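Local atomic coordinates of transcriptional regulator, HTH_3 family (Vibrio cholerae, PDB entry 1Y9Q), a protein that probably binds DNA through a helix-turn-helix domain and regulates transcription, and carries a cupin domain that holds a zinc ion and D-methionine. Residues A[13-18]-A[70-75]; A[110-115]-A[168-173]; A[124-129]-A[175-180]. All coordinates share one frame; numbering follows the deposited sequence.

Interaction 1 (A[13-18]-A[70-75]); sequences ANQLKN and FFANDP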
ATOM      1  N   ALA A  13       7.492 -13.707  18.640  1.00 13.90           N
ATOM      2  CA  ALA A  13       7.670 -15.087  18.204  1.00 13.01           C
ATOM      3  C   ALA A  13       6.808 -16.043  19.023  1.00 13.31           C
ATOM      4  O   ALA A  13       6.025 -16.831  18.470  1.00 11.61           O
ATOM      5  CB  ALA A  13       9.149 -15.485  18.322  1.00 13.96           C
ATOM      6  N   ASN A  14       6.949 -15.971  20.344  1.00 12.98           N
ATOM      7  CA  ASN A  14       6.193 -16.853  21.220  1.00 13.62           C
ATOM      8  C   ASN A  14       4.675 -16.660  21.175  1.00 13.62           C
ATOM      9  O   ASN A  14       3.931 -17.639  21.121  1.00 14.33           O
ATOM     10  CB  ASN A  14       6.687 -16.725  22.667  1.00 14.94           C
ATOM     11  CG  ASN A  14       8.149 -17.143  22.827  1.00 18.18           C
ATOM     12  OD1 ASN A  14       8.649 -17.993  22.088  1.00 19.03           O
ATOM     13  ND2 ASN A  14       8.832 -16.554  23.807  1.00 19.09           N
ATOM     14  N   GLN A  15       4.205 -15.418  21.195  1.00 13.27           N
ATOM     15  CA  GLN A  15       2.755 -15.195  21.171  1.00 12.66           C
ATOM     16  C   GLN A  15       2.142 -15.520  19.811  1.00 12.84           C
ATOM     17  O   GLN A  15       1.026 -16.034  19.745  1.00 11.63           O
ATOM     18  CB  GLN A  15       2.414 -13.761  21.578  1.00 13.23           C
ATOM     19  CG  GLN A  15       0.898 -13.476  21.714  1.00 13.30           C
ATOM     20  CD  GLN A  15       0.179 -14.402  22.695  1.00 14.02           C
ATOM     21  OE1 GLN A  15       0.803 -15.201  23.400  1.00 13.98           O
ATOM     22  NE2 GLN A  15      -1.145 -14.294  22.744  1.00 13.07           N
ATOM     23  N   LEU A  16       2.869 -15.247  18.729  1.00 11.63           N
ATOM     24  CA  LEU A  16       2.353 -15.560  17.397  1.00 12.38           C
ATOM     25  C   LEU A  16       2.106 -17.056  17.304  1.00 13.05           C
ATOM     26  O   LEU A  16       1.078 -17.498  16.794  1.00 12.50           O
ATOM     27  CB  LEU A  16       3.345 -15.154  16.307  1.00 13.59           C
ATOM     28  CG  LEU A  16       3.030 -15.704  14.905  1.00 14.28           C
ATOM     29  CD1 LEU A  16       1.597 -15.348  14.508  1.00 15.08           C
ATOM     30  CD2 LEU A  16       4.029 -15.146  13.890  1.00 14.95           C
ATOM     31  N   LYS A  17       3.059 -17.830  17.800  1.00 12.66           N
ATOM     32  CA  LYS A  17       2.941 -19.281  17.782  1.00 14.86           C
ATOM     33  C   LYS A  17       1.730 -19.703  18.612  1.00 11.99           C
ATOM     34  O   LYS A  17       0.947 -20.550  18.192  1.00 13.40           O
ATOM     35  CB  LYS A  17       4.216 -19.916  18.344  1.00 16.44           C
ATOM     36  CG  LYS A  17       4.313 -21.417  18.124  1.00 21.75           C
ATOM     37  CD  LYS A  17       5.614 -21.964  18.698  1.00 27.63           C
ATOM     38  CE  LYS A  17       5.732 -23.465  18.480  1.00 32.42           C
ATOM     39  NZ  LYS A  17       7.039 -23.984  18.982  1.00 35.32           N
ATOM     40  N   ASN A  18       1.571 -19.102  19.788  1.00 13.63           N
ATOM     41  CA  ASN A  18       0.442 -19.437  20.651  1.00 12.72           C
ATOM     42  C   ASN A  18      -0.868 -19.134  19.925  1.00 13.23           C
ATOM     43  O   ASN A  18      -1.755 -19.983  19.847  1.00 14.17           O
ATOM     44  CB  ASN A  18       0.500 -18.636  21.950  1.00 11.88           C
ATOM     45  CG  ASN A  18      -0.446 -19.173  23.002  1.00 13.93           C
ATOM     46  OD1 ASN A  18      -1.646 -19.346  22.750  1.00 12.48           O
ATOM     47  ND2 ASN A  18       0.085 -19.437  24.193  1.00 13.11           N
ATOM     48  N   PHE A  70      -1.118  -9.662  20.323  1.00 13.94           N
ATOM     49  CA  PHE A  70       0.296 -10.022  20.250  1.00 16.77           C
ATOM     50  C   PHE A  70       1.018  -9.873  21.588  1.00 16.66           C
ATOM     51  O   PHE A  70       2.164 -10.302  21.729  1.00 17.75           O
ATOM     52  CB  PHE A  70       1.009  -9.179  19.192  1.00 17.07           C
ATOM     53  CG  PHE A  70       0.839  -9.696  17.797  1.00 20.57           C
ATOM     54  CD1 PHE A  70       0.181  -8.936  16.832  1.00 21.88           C
ATOM     55  CD2 PHE A  70       1.335 -10.952  17.443  1.00 22.31           C
ATOM     56  CE1 PHE A  70       0.016  -9.421  15.530  1.00 24.39           C
ATOM     57  CE2 PHE A  70       1.175 -11.445  16.149  1.00 24.42           C
ATOM     58  CZ  PHE A  70       0.514 -10.678  15.188  1.00 24.07           C
ATOM     59  N   PHE A  71       0.343  -9.278  22.567  1.00 17.79           N
ATOM     60  CA  PHE A  71       0.928  -9.062  23.888  1.00 20.14           C
ATOM     61  C   PHE A  71       0.067  -9.628  25.023  1.00 21.28           C
ATOM     62  O   PHE A  71       0.332  -9.378  26.196  1.00 22.94           O
ATOM     63  CB  PHE A  71       1.141  -7.561  24.085  1.00 20.24           C
ATOM     64  CG  PHE A  71       1.938  -6.922  22.985  1.00 22.12           C
ATOM     65  CD1 PHE A  71       3.319  -6.812  23.080  1.00 23.27           C
ATOM     66  CD2 PHE A  71       1.308  -6.477  21.824  1.00 24.07           C
ATOM     67  CE1 PHE A  71       4.066  -6.268  22.033  1.00 24.02           C
ATOM     68  CE2 PHE A  71       2.040  -5.934  20.773  1.00 23.80           C
ATOM     69  CZ  PHE A  71       3.425  -5.830  20.876  1.00 24.89           C
ATOM     70  N   ALA A  72      -0.945 -10.410  24.664  1.00 22.09           N
ATOM     71  CA  ALA A  72      -1.870 -10.992  25.633  1.00 24.07           C
ATOM     72  C   ALA A  72      -1.239 -11.844  26.733  1.00 25.50           C
ATOM     73  O   ALA A  72      -1.837 -12.030  27.789  1.00 24.77           O
ATOM     74  CB  ALA A  72      -2.926 -11.805  24.900  1.00 24.76           C
ATOM     75  N   ASN A  73      -0.043 -12.366  26.485  1.00 26.05           N
ATOM     76  CA  ASN A  73       0.651 -13.201  27.466  1.00 27.22           C
ATOM     77  C   ASN A  73       1.259 -12.352  28.577  1.00 28.83           C
ATOM     78  O   ASN A  73       1.537 -12.844  29.673  1.00 29.48           O
ATOM     79  CB  ASN A  73       1.758 -13.991  26.774  1.00 26.91           C
ATOM     80  CG  ASN A  73       2.805 -13.090  26.164  1.00 26.20           C
ATOM     81  OD1 ASN A  73       3.859 -12.849  26.754  1.00 26.77           O
ATOM     82  ND2 ASN A  73       2.511 -12.566  24.983  1.00 24.96           N
ATOM     83  N   ASP A  74       1.476 -11.077  28.274  1.00 30.36           N
ATOM     84  CA  ASP A  74       2.056 -10.136  29.223  1.00 31.77           C
ATOM     85  C   ASP A  74       1.477  -8.758  28.901  1.00 32.83           C
ATOM     86  O   ASP A  74       2.181  -7.867  28.416  1.00 31.84           O
ATOM     87  CB  ASP A  74       3.577 -10.121  29.073  1.00 33.45           C
ATOM     88  CG  ASP A  74       4.274  -9.421  30.225  1.00 34.80           C
ATOM     89  OD1 ASP A  74       3.590  -8.749  31.028  1.00 34.65           O
ATOM     90  OD2 ASP A  74       5.512  -9.540  30.316  1.00 35.65           O
ATOM     91  N   PRO A  75       0.175  -8.574  29.169  1.00 34.51           N
ATOM     92  CA  PRO A  75      -0.567  -7.332  28.930  1.00 35.81           C
ATOM     93  C   PRO A  75       0.209  -6.067  29.277  1.00 36.23           C
ATOM     94  O   PRO A  75       0.161  -5.081  28.540  1.00 36.30           O
ATOM     95  CB  PRO A  75      -1.811  -7.508  29.795  1.00 36.39           C
ATOM     96  CG  PRO A  75      -2.059  -8.983  29.697  1.00 36.68           C
ATOM     97  CD  PRO A  75      -0.672  -9.560  29.868  1.00 35.03           C
TER
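Gln15, on helix 5-22, lays its aliphatic part on the backbone of Phe70, the first residue of 70-75. Its CG is anti to the backbone N (chi1 -174°) and sits 3.4 Å from Phe70 O. The chain then bends at chi2 (56°), and the amide stays beside the turn. Gln15 NE2 passes Ala72 CB at 3.7 Å. Gln15 NE2 donates a hydrogen bond to Ala69 O, the residue before 70-75.

This is the buried side of the contact, with Gln15 on Phe70 O as its tight point, and it continues at Leu16. Leu16 CD1 meets the edge of the Phe70 ring, 4.3 Å from CE2 and near the ring plane. Both side chains also rest on Ile59 of helix 53-63, and Phe70 touches Ile12 on helix 5-22. This is core packing of the helical domain that holds the helix-turn-helix.

The looser side is formed by Ala72 and Asn73, both exposed. They lie in a type I beta turn from Phe71 to Asp74, closed by Asp74 N to Phe71 O at 2.9 Å. Asn73 and Gln15 slide past each other in opposite directions, with their amide planes 34° apart. Asn73 ND2 comes to 3.5 Å from Gln15 OE1, but no hydrogen bond joins them. Asn73 ND2 instead bonds Gln11 OE1, one helical turn earlier.

No hydrogen bond links 13-18 directly to 70-75. The segments meet by van der Waals contact, including CG of Gln15 against Phe70 O. The two amides secure the chain that follows helix 53-63 to helix 5-22 through partners next to the contact, Ala69 and Gln11.

Interaction 2 (A[110-115]-A[168-173]); sequences TLLDHH and TEKAVF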
ATOM      1  N   THR A 110       2.791   8.825  17.212  1.00 18.91           N
ATOM      2  CA  THR A 110       3.676   9.947  16.911  1.00 20.48           C
ATOM      3  C   THR A 110       4.529   9.608  15.696  1.00 20.63           C
ATOM      4  O   THR A 110       5.304   8.648  15.712  1.00 21.47           O
ATOM      5  CB  THR A 110       4.613  10.271  18.090  1.00 20.66           C
ATOM      6  OG1 THR A 110       3.834  10.622  19.238  1.00 19.78           O
ATOM      7  CG2 THR A 110       5.534  11.438  17.731  1.00 22.14           C
ATOM      8  N   LEU A 111       4.368  10.391  14.638  1.00 20.98           N
ATOM      9  CA  LEU A 111       5.120  10.198  13.411  1.00 21.74           C
ATOM     10  C   LEU A 111       6.252  11.220  13.387  1.00 23.33           C
ATOM     11  O   LEU A 111       6.039  12.396  13.693  1.00 21.94           O
ATOM     12  CB  LEU A 111       4.210  10.401  12.197  1.00 22.03           C
ATOM     13  CG  LEU A 111       3.112   9.361  11.984  1.00 22.21           C
ATOM     14  CD1 LEU A 111       2.229   9.771  10.821  1.00 25.51           C
ATOM     15  CD2 LEU A 111       3.749   8.011  11.721  1.00 24.35           C
ATOM     16  N   LEU A 112       7.448  10.771  13.023  1.00 23.16           N
ATOM     17  CA  LEU A 112       8.610  11.656  12.981  1.00 24.58           C
ATOM     18  C   LEU A 112       9.285  11.670  11.616  1.00 24.37           C
ATOM     19  O   LEU A 112       9.054  10.791  10.782  1.00 20.99           O
ATOM     20  CB  LEU A 112       9.631  11.229  14.035  1.00 25.36           C
ATOM     21  CG  LEU A 112       9.165  11.188  15.487  1.00 25.88           C
ATOM     22  CD1 LEU A 112      10.268  10.593  16.353  1.00 28.00           C
ATOM     23  CD2 LEU A 112       8.796  12.578  15.958  1.00 25.34           C
ATOM     24  N   ASP A 113      10.114  12.688  11.400  1.00 24.71           N
ATOM     25  CA  ASP A 113      10.853  12.840  10.156  1.00 27.72           C
ATOM     26  C   ASP A 113       9.943  12.600   8.952  1.00 28.33           C
ATOM     27  O   ASP A 113      10.290  11.848   8.042  1.00 27.37           O
ATOM     28  CB  ASP A 113      12.025  11.855  10.140  1.00 30.18           C
ATOM     29  CG  ASP A 113      13.102  12.246   9.149  1.00 33.36           C
ATOM     30  OD1 ASP A 113      13.625  13.376   9.258  1.00 36.81           O
ATOM     31  OD2 ASP A 113      13.430  11.425   8.266  1.00 33.78           O
ATOM     32  N   HIS A 114       8.787  13.258   8.961  1.00 28.87           N
ATOM     33  CA  HIS A 114       7.782  13.140   7.907  1.00 31.00           C
ATOM     34  C   HIS A 114       7.615  11.712   7.392  1.00 30.69           C
ATOM     35  O   HIS A 114       7.416  11.479   6.201  1.00 30.72           O
ATOM     36  CB  HIS A 114       8.081  14.115   6.748  1.00 33.14           C
ATOM     37  CG  HIS A 114       9.377  13.867   6.036  1.00 35.09           C
ATOM     38  ND1 HIS A 114       9.559  12.822   5.155  1.00 37.19           N
ATOM     39  CD2 HIS A 114      10.540  14.564   6.038  1.00 35.08           C
ATOM     40  CE1 HIS A 114      10.777  12.887   4.642  1.00 36.28           C
ATOM     41  NE2 HIS A 114      11.392  13.934   5.162  1.00 34.57           N
ATOM     42  N   HIS A 115       7.680  10.758   8.315  1.00 31.17           N
ATOM     43  CA  HIS A 115       7.531   9.348   7.980  1.00 31.98           C
ATOM     44  C   HIS A 115       6.179   9.060   7.328  1.00 32.14           C
ATOM     45  O   HIS A 115       5.169   9.689   7.656  1.00 29.74           O
ATOM     46  CB  HIS A 115       7.666   8.492   9.241  1.00 32.98           C
ATOM     47  CG  HIS A 115       7.425   7.032   9.009  1.00 36.63           C
ATOM     48  ND1 HIS A 115       8.307   6.231   8.318  1.00 37.89           N
ATOM     49  CD2 HIS A 115       6.382   6.237   9.349  1.00 38.01           C
ATOM     50  CE1 HIS A 115       7.819   5.003   8.241  1.00 38.33           C
ATOM     51  NE2 HIS A 115       6.652   4.981   8.858  1.00 37.67           N
ATOM     52  N   THR A 168       4.183  17.676   8.307  1.00 20.63           N
ATOM     53  CA  THR A 168       5.132  18.496   9.042  1.00 20.84           C
ATOM     54  C   THR A 168       6.109  17.430   9.519  1.00 23.00           C
ATOM     55  O   THR A 168       5.762  16.247   9.523  1.00 23.13           O
ATOM     56  CB  THR A 168       4.476  19.195  10.251  1.00 20.89           C
ATOM     57  OG1 THR A 168       3.641  18.265  10.954  1.00 20.39           O
ATOM     58  CG2 THR A 168       3.640  20.377   9.789  1.00 19.23           C
ATOM     59  N   GLU A 169       7.320  17.814   9.910  1.00 22.98           N
ATOM     60  CA  GLU A 169       8.290  16.816  10.354  1.00 24.38           C
ATOM     61  C   GLU A 169       7.719  15.892  11.420  1.00 24.22           C
ATOM     62  O   GLU A 169       8.020  14.697  11.448  1.00 24.66           O
ATOM     63  CB  GLU A 169       9.558  17.484  10.886  1.00 26.04           C
ATOM     64  CG  GLU A 169      10.392  18.158   9.815  1.00 31.08           C
ATOM     65  CD  GLU A 169      10.593  17.280   8.596  1.00 33.37           C
ATOM     66  OE1 GLU A 169      11.006  16.115   8.760  1.00 34.66           O
ATOM     67  OE2 GLU A 169      10.339  17.758   7.468  1.00 36.98           O
ATOM     68  N   LYS A 170       6.899  16.449  12.300  1.00 22.84           N
ATOM     69  CA  LYS A 170       6.292  15.667  13.363  1.00 22.65           C
ATOM     70  C   LYS A 170       4.780  15.839  13.365  1.00 21.53           C
ATOM     71  O   LYS A 170       4.263  16.905  13.040  1.00 20.00           O
ATOM     72  CB  LYS A 170       6.859  16.089  14.719  1.00 25.13           C
ATOM     73  CG  LYS A 170       6.176  15.433  15.913  1.00 27.67           C
ATOM     74  CD  LYS A 170       6.770  15.916  17.229  1.00 28.65           C
ATOM     75  CE  LYS A 170       6.076  15.269  18.415  1.00 30.15           C
ATOM     76  NZ  LYS A 170       6.665  15.672  19.723  1.00 32.03           N
ATOM     77  N   ALA A 171       4.079  14.769  13.717  1.00 21.78           N
ATOM     78  CA  ALA A 171       2.627  14.782  13.792  1.00 19.13           C
ATOM     79  C   ALA A 171       2.222  13.726  14.800  1.00 18.92           C
ATOM     80  O   ALA A 171       2.815  12.649  14.853  1.00 18.82           O
ATOM     81  CB  ALA A 171       2.019  14.476  12.440  1.00 21.19           C
ATOM     82  N   VAL A 172       1.227  14.053  15.615  1.00 18.07           N
ATOM     83  CA  VAL A 172       0.729  13.139  16.627  1.00 16.46           C
ATOM     84  C   VAL A 172      -0.772  13.042  16.431  1.00 15.01           C
ATOM     85  O   VAL A 172      -1.438  14.056  16.218  1.00 14.96           O
ATOM     86  CB  VAL A 172       1.014  13.662  18.047  1.00 17.82           C
ATOM     87  CG1 VAL A 172       0.497  12.667  19.082  1.00 18.72           C
ATOM     88  CG2 VAL A 172       2.511  13.893  18.229  1.00 18.19           C
ATOM     89  N   PHE A 173      -1.307  11.826  16.485  1.00 14.12           N
ATOM     90  CA  PHE A 173      -2.742  11.649  16.307  1.00 13.39           C
ATOM     91  C   PHE A 173      -3.281  10.469  17.092  1.00 13.18           C
ATOM     92  O   PHE A 173      -2.558   9.512  17.368  1.00 14.14           O
ATOM     93  CB  PHE A 173      -3.078  11.479  14.818  1.00 14.66           C
ATOM     94  CG  PHE A 173      -2.497  10.234  14.182  1.00 16.31           C
ATOM     95  CD1 PHE A 173      -3.280   9.099  14.000  1.00 16.45           C
ATOM     96  CD2 PHE A 173      -1.179  10.215  13.730  1.00 16.27           C
ATOM     97  CE1 PHE A 173      -2.764   7.964  13.372  1.00 15.76           C
ATOM     98  CE2 PHE A 173      -0.653   9.087  13.103  1.00 17.39           C
ATOM     99  CZ  PHE A 173      -1.449   7.958  12.923  1.00 17.21           C
TER
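Leu111 and Ala171 form an antiparallel hydrogen-bonded pair. Leu111 N gives a short, nearly straight bond to Ala171 O, 2.7 Å at 169°, and approaches almost in line with the C=O. The return bond, Ala171 N to Leu111 O, is longer at 3.1 Å. Thr110 and Val172 are the next pair, non-hydrogen-bonded. Their side chains lie side by side on the other face of the sheet, with Thr110 OG1 3.7 Å from Val172 CG2.

Leu111 can be followed outward. Its CB is nearest Ala171 O. CG is anti to the carbonyl carbon. CG and CD1 both meet Phe173 CE2 at the ring edge, CD1 at 3.7 Å. CD2 lies at the edge of the His115 ring. Phe173 also touches Ile109 and Met137, and its side chain is about 6 Å from the bound D-methionine.

Strands 104-111 and 171-178 are neighbours in the five-stranded antiparallel sheet of the cupin domain. Here they leave the regular ladder. Lys170 is extended beyond CG and runs beside Leu112, with CG 3.9 Å from Leu112 CD2. Its CE reaches Thr110 CG2.

Past Leu112 the chain turns, with positive phi at Asp113 and His114, and His115 N bonds Leu112 O. The turn brings His114 N to Glu169 O at 3.0 Å. The Glu169 chain bends at chi2, and OE1 lies at the edge of the His114 ring, 3.2 Å from CD2, with ring and carboxylate planes 85° apart. Asp113 OD1 is close to the same carboxylate, a like-charge approach that probably carries some repulsion. The His114 ring also meets the ring of His114 of the second subunit, their planes about 15° apart.

Interaction 3 (A[124-129]-A[175-180]); sequences LGVIEY and NIVAYP. With ZN (zinc ion), chain B; MED (D-methionine), chain C.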
ATOM      1  N   LEU A 124     -11.940  -7.596   7.502  1.00 16.86           N
ATOM      2  CA  LEU A 124     -13.212  -7.109   6.976  1.00 17.73           C
ATOM      3  C   LEU A 124     -14.038  -6.380   8.027  1.00 15.95           C
ATOM      4  O   LEU A 124     -14.230  -6.873   9.132  1.00 16.43           O
ATOM      5  CB  LEU A 124     -14.028  -8.281   6.416  1.00 20.69           C
ATOM      6  CG  LEU A 124     -15.398  -7.959   5.814  1.00 25.42           C
ATOM      7  CD1 LEU A 124     -15.231  -7.119   4.550  1.00 25.22           C
ATOM      8  CD2 LEU A 124     -16.121  -9.257   5.492  1.00 27.74           C
ATOM      9  N   GLY A 125     -14.520  -5.194   7.678  1.00 15.46           N
ATOM     10  CA  GLY A 125     -15.345  -4.439   8.600  1.00 15.29           C
ATOM     11  C   GLY A 125     -14.619  -3.632   9.661  1.00 13.91           C
ATOM     12  O   GLY A 125     -15.265  -2.916  10.422  1.00 15.67           O
ATOM     13  N   VAL A 126     -13.297  -3.733   9.734  1.00 13.96           N
ATOM     14  CA  VAL A 126     -12.576  -2.953  10.740  1.00 13.00           C
ATOM     15  C   VAL A 126     -12.616  -1.485  10.333  1.00 11.95           C
ATOM     16  O   VAL A 126     -12.320  -1.145   9.189  1.00 13.05           O
ATOM     17  CB  VAL A 126     -11.113  -3.411  10.882  1.00 13.22           C
ATOM     18  CG1 VAL A 126     -10.381  -2.509  11.866  1.00 12.60           C
ATOM     19  CG2 VAL A 126     -11.077  -4.846  11.373  1.00 13.01           C
ATOM     20  N   ILE A 127     -12.982  -0.624  11.276  1.00 10.73           N
ATOM     21  CA  ILE A 127     -13.102   0.810  11.024  1.00  9.87           C
ATOM     22  C   ILE A 127     -12.105   1.622  11.857  1.00  9.98           C
ATOM     23  O   ILE A 127     -11.836   1.294  13.012  1.00 11.46           O
ATOM     24  CB  ILE A 127     -14.554   1.263  11.344  1.00 11.02           C
ATOM     25  CG1 ILE A 127     -15.516   0.647  10.321  1.00 12.62           C
ATOM     26  CG2 ILE A 127     -14.653   2.791  11.382  1.00 10.33           C
ATOM     27  CD1 ILE A 127     -16.984   0.756  10.706  1.00 13.25           C
ATOM     28  N   GLU A 128     -11.543   2.674  11.270  1.00 10.95           N
ATOM     29  CA  GLU A 128     -10.597   3.511  12.006  1.00  9.87           C
ATOM     30  C   GLU A 128     -11.053   4.948  12.117  1.00  8.93           C
ATOM     31  O   GLU A 128     -11.688   5.482  11.203  1.00  9.61           O
ATOM     32  CB  GLU A 128      -9.215   3.494  11.343  1.00  9.36           C
ATOM     33  CG  GLU A 128      -8.423   2.235  11.600  1.00  8.85           C
ATOM     34  CD  GLU A 128      -7.004   2.330  11.077  1.00 10.91           C
ATOM     35  OE1 GLU A 128      -6.342   3.356  11.335  1.00 11.69           O
ATOM     36  OE2 GLU A 128      -6.551   1.378  10.418  1.00 10.74           O
ATOM     37  N   TYR A 129     -10.723   5.556  13.257  1.00  9.48           N
ATOM     38  CA  TYR A 129     -11.010   6.955  13.545  1.00 10.28           C
ATOM     39  C   TYR A 129      -9.652   7.623  13.736  1.00 11.42           C
ATOM     40  O   TYR A 129      -8.745   7.032  14.327  1.00 11.66           O
ATOM     41  CB  TYR A 129     -11.795   7.110  14.846  1.00 10.27           C
ATOM     42  CG  TYR A 129     -13.229   6.664  14.779  1.00 11.22           C
ATOM     43  CD1 TYR A 129     -14.261   7.597  14.684  1.00 10.09           C
ATOM     44  CD2 TYR A 129     -13.562   5.311  14.829  1.00 11.89           C
ATOM     45  CE1 TYR A 129     -15.591   7.199  14.643  1.00  9.80           C
ATOM     46  CE2 TYR A 129     -14.898   4.898  14.783  1.00 10.80           C
ATOM     47  CZ  TYR A 129     -15.903   5.850  14.693  1.00 10.63           C
ATOM     48  OH  TYR A 129     -17.223   5.465  14.663  1.00 12.35           O
ATOM     49  N   ASN A 175      -5.600   7.251  17.295  1.00 10.66           N
ATOM     50  CA  ASN A 175      -6.137   6.296  16.344  1.00 10.25           C
ATOM     51  C   ASN A 175      -7.014   5.291  17.080  1.00 10.04           C
ATOM     52  O   ASN A 175      -6.535   4.564  17.943  1.00 11.89           O
ATOM     53  CB  ASN A 175      -4.987   5.584  15.619  1.00 10.89           C
ATOM     54  CG  ASN A 175      -5.468   4.591  14.564  1.00 11.98           C
ATOM     55  OD1 ASN A 175      -6.470   4.813  13.879  1.00 15.97           O
ATOM     56  ND2 ASN A 175      -4.731   3.500  14.411  1.00 13.69           N
ATOM     57  N   ILE A 176      -8.304   5.280  16.757  1.00 11.48           N
ATOM     58  CA  ILE A 176      -9.232   4.328  17.357  1.00 10.96           C
ATOM     59  C   ILE A 176      -9.475   3.250  16.305  1.00 12.08           C
ATOM     60  O   ILE A 176      -9.883   3.563  15.185  1.00 12.16           O
ATOM     61  CB  ILE A 176     -10.591   4.986  17.693  1.00 11.71           C
ATOM     62  CG1 ILE A 176     -10.416   6.023  18.799  1.00 10.67           C
ATOM     63  CG2 ILE A 176     -11.602   3.921  18.095  1.00 12.93           C
ATOM     64  CD1 ILE A 176     -11.656   6.868  19.017  1.00 12.40           C
ATOM     65  N   VAL A 177      -9.213   1.992  16.647  1.00 11.19           N
ATOM     66  CA  VAL A 177      -9.443   0.894  15.706  1.00 10.87           C
ATOM     67  C   VAL A 177     -10.623   0.085  16.244  1.00 11.80           C
ATOM     68  O   VAL A 177     -10.534  -0.526  17.311  1.00 10.97           O
ATOM     69  CB  VAL A 177      -8.200  -0.012  15.584  1.00  9.89           C
ATOM     70  CG1 VAL A 177      -8.464  -1.136  14.597  1.00  8.51           C
ATOM     71  CG2 VAL A 177      -7.002   0.816  15.132  1.00 10.68           C
ATOM     72  N   ALA A 178     -11.734   0.105  15.512  1.00 11.77           N
ATOM     73  CA  ALA A 178     -12.945  -0.591  15.934  1.00 11.36           C
ATOM     74  C   ALA A 178     -13.184  -1.854  15.120  1.00 13.97           C
ATOM     75  O   ALA A 178     -13.359  -1.807  13.895  1.00 12.85           O
ATOM     76  CB  ALA A 178     -14.142   0.346  15.822  1.00 10.15           C
ATOM     77  N   TYR A 179     -13.198  -2.983  15.815  1.00 14.53           N
ATOM     78  CA  TYR A 179     -13.400  -4.282  15.180  1.00 16.91           C
ATOM     79  C   TYR A 179     -14.866  -4.705  15.203  1.00 18.42           C
ATOM     80  O   TYR A 179     -15.582  -4.431  16.157  1.00 18.52           O
ATOM     81  CB  TYR A 179     -12.564  -5.335  15.900  1.00 15.80           C
ATOM     82  CG  TYR A 179     -11.079  -5.071  15.884  1.00 14.89           C
ATOM     83  CD1 TYR A 179     -10.250  -5.741  14.993  1.00 14.36           C
ATOM     84  CD2 TYR A 179     -10.496  -4.175  16.784  1.00 14.08           C
ATOM     85  CE1 TYR A 179      -8.878  -5.540  14.996  1.00 15.08           C
ATOM     86  CE2 TYR A 179      -9.109  -3.962  16.795  1.00 14.66           C
ATOM     87  CZ  TYR A 179      -8.312  -4.656  15.895  1.00 15.24           C
ATOM     88  OH  TYR A 179      -6.947  -4.495  15.905  1.00 17.31           O
ATOM     89  N   PRO A 180     -15.325  -5.389  14.147  1.00 21.14           N
ATOM     90  CA  PRO A 180     -16.718  -5.844  14.074  1.00 25.12           C
ATOM     91  C   PRO A 180     -17.096  -6.660  15.308  1.00 28.00           C
ATOM     92  O   PRO A 180     -16.310  -7.482  15.775  1.00 28.67           O
ATOM     93  CB  PRO A 180     -16.738  -6.693  12.804  1.00 24.79           C
ATOM     94  CG  PRO A 180     -15.699  -6.055  11.951  1.00 26.03           C
ATOM     95  CD  PRO A 180     -14.581  -5.775  12.933  1.00 22.84           C
TER
HETATM   96 ZN    ZN B 202      -4.588   0.908  10.064  1.00 16.80          ZN
HETATM   97  N   MED C 201      -4.109   0.963  12.233  1.00 18.96           N
HETATM   98  CA  MED C 201      -2.632   0.866  12.418  1.00 19.19           C
HETATM   99  C   MED C 201      -1.925   0.646  11.075  1.00 18.93           C
HETATM  100  O   MED C 201      -2.537   0.566  10.000  1.00 18.39           O
HETATM  101  CB  MED C 201      -2.128   2.146  13.122  1.00 20.75           C
HETATM  102  CG  MED C 201      -0.658   2.300  13.456  1.00 24.00           C
HETATM  103  SD  MED C 201      -0.316   1.061  14.743  1.00 25.05           S
HETATM  104  CE  MED C 201      -1.292   1.605  16.074  1.00 26.46           C
HETATM  105  OXT MED C 201      -0.700   0.535  11.050  1.00 18.12           O
HETATM  106  O   HOH W   1     -16.098  -2.041  13.164  1.00 26.59           O
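Glu128 and Val177 stand side by side and point the same way, on the face of the sheet that carries the zinc site. Glu128 is extended beyond CG (chi2 -173°), and its CG passes Val177 CG2 at 4.1 Å. Glu128 OE2 binds the zinc ion at 2.0 Å. The side chain of Asn175 crosses that of Glu128 obliquely, with the carboxylate and amide planes 54° apart. Asn175 also lines the D-methionine pocket.

Val126, just before the strand, packs beside Val177. Its two methyls part: CG1 meets Val177 CG1 at 3.6 Å, the two side chains set at a slant, while CG2 lies beside the Tyr179 ring. Tyr179 hydrogen-bonds Glu105 through its hydroxyl. On the other face Tyr129 crosses Ile176, CB to CB at 3.8 Å.

Between the two faces, strands 127-134 and 171-178 run antiparallel in the cupin sheet. Ile127 with Ala178 and Tyr129 with Ile176 are hydrogen-bonded pairs, each with two bonds. Ile127 N to Ala178 O is 2.9 Å and nearly straight at 172°. Beyond them a water donates to both Gly125 O and Ala178 O, bridging the loop at Gly125 to the end of strand 171-178. Pro180 CG then packs on Leu124 O at 3.3 Å.

His122, His162 and Tyr164 are the other protein ligands of the zinc. D-methionine adds its N and O, at 2.2 Å from the metal for N, forming a five-membered chelate. Glu128 probably brings negative charge to the metal, which may in turn polarise the bound amino acid, and the strand pairing fixes the backbone from which Glu128 reaches.

Along the chain, interaction 1 closes before the other two open. It belongs to the helical part, while interactions 2 and 3 lie in the cupin domain and alternate in sequence. They share strand 171-178, which lies between 104-111 and 127-134; interaction 2 takes its start beside 104-111 and interaction 3 its end beside 127-134. Their centres are 22 Å apart. Interaction 1 lies 29 Å from interaction 2, centre to centre, across the middle of the chain, and 22 Å from interaction 3. Interaction 3 supplies Glu128 to the zinc and Glu128 and Asn175 to the D-methionine pocket. Ile53 and Trp57 also line that pocket, so ligand binding could be felt by the probable DNA-binding domain.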